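Fatty Acyl-Adenylate Ligase (Escherichia coli, PDB 3PBK) belongs to the ANL superfamily of AMP-binding enzymes and holds 5'-O-[(S)-(dodecanoyloxy)(hydroxy)phosphoryl]adenosine in its ligand pocket. Local coordinates at residues A[212-218]-A[300-304]. Residues are numbered along the deposited sequence.
Sequences IKLRPGD and WRVAG
One arginine can hold a helix-to-strand connection against a neighbouring strand, as 212-218 and 300-304 illustrate. I212, its CA 7.8 Å from that of V302, follows helix 197-211; its CD1 rests 4.3 Å from V302 CG1, and its side chain also touches the bound 5'-O-[(S)-(dodecanoyloxy)(hydroxy)phosphoryl]adenosine. K213 leaves helical geometry with positive phi (64/78), and its carbonyl O accepts a 2.8 Å hydrogen bond from R301 NH2. The CA-to-CB bond of L214 points away from 300-304, and its side chain packs on V272. From R215 to D218 the chain makes a type II beta turn, closed by D218 N to R215 O (3.2 Å), with G217 at phi 94°, where a side chain would strike the preceding carbonyl. R215 lays its guanidinium flat on that of R301 (centres 4.1 Å apart, planes at 11°); E350 forms a salt bridge with R215 at this like-charged stack. D218 completes the set: its OD2 accepts a hydrogen bond from R215 N at 3.2 Å and forms a salt bridge with R301 NH2 at 3.0 Å, while R301 NE donates to D218 OD1 at 3.1 Å, an atom whose position is less sure. R301 gets there with chi1 and chi2 t and chi3 p. Beyond it, strand 302-305 runs parallel to 272-275 and 332-337, in the mixed sheet of an ANL-superfamily AMP-binding enzyme.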
loop_
_atom_site.group_PDB
_atom_site.type_symbol
_atom_site.label_atom_id
_atom_site.label_comp_id
_atom_site.label_asym_id
_atom_site.label_seq_id
_atom_site.Cartn_x
_atom_site.Cartn_y
_atom_site.Cartn_z
ATOM N N ILE A 212 -9.059 5.905 -12.002
ATOM C CA ILE A 212 -10.186 6.237 -11.157
ATOM C C ILE A 212 -11.214 6.983 -11.989
ATOM O O ILE A 212 -12.413 6.729 -11.890
ATOM C CB ILE A 212 -9.758 7.118 -9.958
ATOM C CG1 ILE A 212 -8.863 6.332 -8.989
ATOM C CG2 ILE A 212 -10.987 7.678 -9.237
ATOM C CD1 ILE A 212 -9.601 5.654 -7.865
ATOM N N LYS A 213 -10.724 7.899 -12.821
ATOM C CA LYS A 213 -11.587 8.831 -13.536
ATOM C C LYS A 213 -12.311 9.756 -12.555
ATOM O O LYS A 213 -13.483 9.563 -12.236
ATOM C CB LYS A 213 -12.560 8.074 -14.437
ATOM C CG LYS A 213 -11.838 7.328 -15.539
ATOM C CD LYS A 213 -12.752 6.430 -16.328
ATOM C CE LYS A 213 -12.076 5.996 -17.609
ATOM N NZ LYS A 213 -12.863 4.944 -18.299
ATOM N N LEU A 214 -11.589 10.755 -12.064
ATOM C CA LEU A 214 -12.159 11.727 -11.147
ATOM C C LEU A 214 -12.986 12.749 -11.909
ATOM O O LEU A 214 -12.862 12.889 -13.131
ATOM C CB LEU A 214 -11.054 12.442 -10.376
ATOM C CG LEU A 214 -10.256 11.606 -9.375
ATOM C CD1 LEU A 214 -8.941 12.307 -9.019
ATOM C CD2 LEU A 214 -11.092 11.299 -8.131
ATOM N N ARG A 215 -13.822 13.469 -11.174
ATOM C CA ARG A 215 -14.708 14.462 -11.758
ATOM C C ARG A 215 -14.672 15.722 -10.927
ATOM O O ARG A 215 -14.248 15.696 -9.777
ATOM C CB ARG A 215 -16.131 13.921 -11.797
ATOM C CG ARG A 215 -16.217 12.598 -12.503
ATOM C CD ARG A 215 -17.518 11.914 -12.229
ATOM N NE ARG A 215 -17.727 10.780 -13.120
ATOM C CZ ARG A 215 -18.843 10.059 -13.129
ATOM N NH1 ARG A 215 -19.821 10.371 -12.284
ATOM N NH2 ARG A 215 -18.981 9.030 -13.967
ATOM N N PRO A 216 -15.107 16.842 -11.509
ATOM C CA PRO A 216 -15.231 18.057 -10.702
ATOM C C PRO A 216 -16.287 17.845 -9.618
ATOM O O PRO A 216 -17.356 17.270 -9.893
ATOM C CB PRO A 216 -15.698 19.102 -11.718
ATOM C CG PRO A 216 -15.266 18.563 -13.037
ATOM C CD PRO A 216 -15.406 17.082 -12.927
ATOM N N GLY A 217 -15.977 18.280 -8.398
ATOM C CA GLY A 217 -16.881 18.078 -7.284
ATOM C C GLY A 217 -16.591 16.831 -6.464
ATOM O O GLY A 217 -17.140 16.676 -5.364
ATOM N N ASP A 218 -15.741 15.942 -6.984
ATOM C CA ASP A 218 -15.271 14.790 -6.209
ATOM C C ASP A 218 -14.503 15.257 -4.976
ATOM O O ASP A 218 -13.914 16.344 -4.960
ATOM C CB ASP A 218 -14.377 13.863 -7.045
ATOM C CG ASP A 218 -15.152 12.725 -7.710
ATOM O OD1 ASP A 218 -16.365 12.589 -7.443
ATOM O OD2 ASP A 218 -14.546 11.965 -8.502
ATOM N N TRP A 300 -20.957 8.212 -1.816
ATOM C CA TRP A 300 -19.745 7.448 -2.052
ATOM C C TRP A 300 -19.770 6.924 -3.477
ATOM O O TRP A 300 -20.460 5.951 -3.777
ATOM C CB TRP A 300 -19.629 6.290 -1.060
ATOM C CG TRP A 300 -18.235 5.748 -0.928
ATOM C CD1 TRP A 300 -17.152 6.078 -1.689
ATOM C CD2 TRP A 300 -17.779 4.763 0.006
ATOM N NE1 TRP A 300 -16.047 5.372 -1.279
ATOM C CE2 TRP A 300 -16.406 4.553 -0.240
ATOM C CE3 TRP A 300 -18.393 4.040 1.028
ATOM C CZ2 TRP A 300 -15.639 3.651 0.502
ATOM C CZ3 TRP A 300 -17.624 3.147 1.767
ATOM C CH2 TRP A 300 -16.266 2.962 1.500
ATOM N N ARG A 301 -19.011 7.572 -4.353
ATOM C CA ARG A 301 -19.038 7.281 -5.786
ATOM C C ARG A 301 -18.064 6.175 -6.201
ATOM O O ARG A 301 -18.372 5.342 -7.057
ATOM C CB ARG A 301 -18.728 8.561 -6.556
ATOM C CG ARG A 301 -18.918 8.461 -8.044
ATOM C CD ARG A 301 -18.601 9.788 -8.704
ATOM N NE ARG A 301 -17.178 9.965 -8.958
ATOM C CZ ARG A 301 -16.503 9.284 -9.874
ATOM N NH1 ARG A 301 -17.117 8.362 -10.602
ATOM N NH2 ARG A 301 -15.214 9.516 -10.059
ATOM N N VAL A 302 -16.882 6.182 -5.596
ATOM C CA VAL A 302 -15.868 5.183 -5.894
ATOM C C VAL A 302 -15.230 4.638 -4.616
ATOM O O VAL A 302 -14.521 5.356 -3.904
ATOM C CB VAL A 302 -14.782 5.753 -6.835
ATOM C CG1 VAL A 302 -13.717 4.697 -7.143
ATOM C CG2 VAL A 302 -15.416 6.267 -8.110
ATOM N N ALA A 303 -15.511 3.368 -4.329
ATOM C CA ALA A 303 -14.870 2.644 -3.230
ATOM C C ALA A 303 -13.840 1.651 -3.783
ATOM O O ALA A 303 -14.195 0.597 -4.311
ATOM C CB ALA A 303 -15.913 1.929 -2.382
ATOM N N GLY A 304 -12.565 2.003 -3.665
ATOM C CA GLY A 304 -11.500 1.214 -4.252
ATOM C C GLY A 304 -10.909 0.177 -3.320
ATOM O O GLY A 304 -10.879 0.362 -2.102
#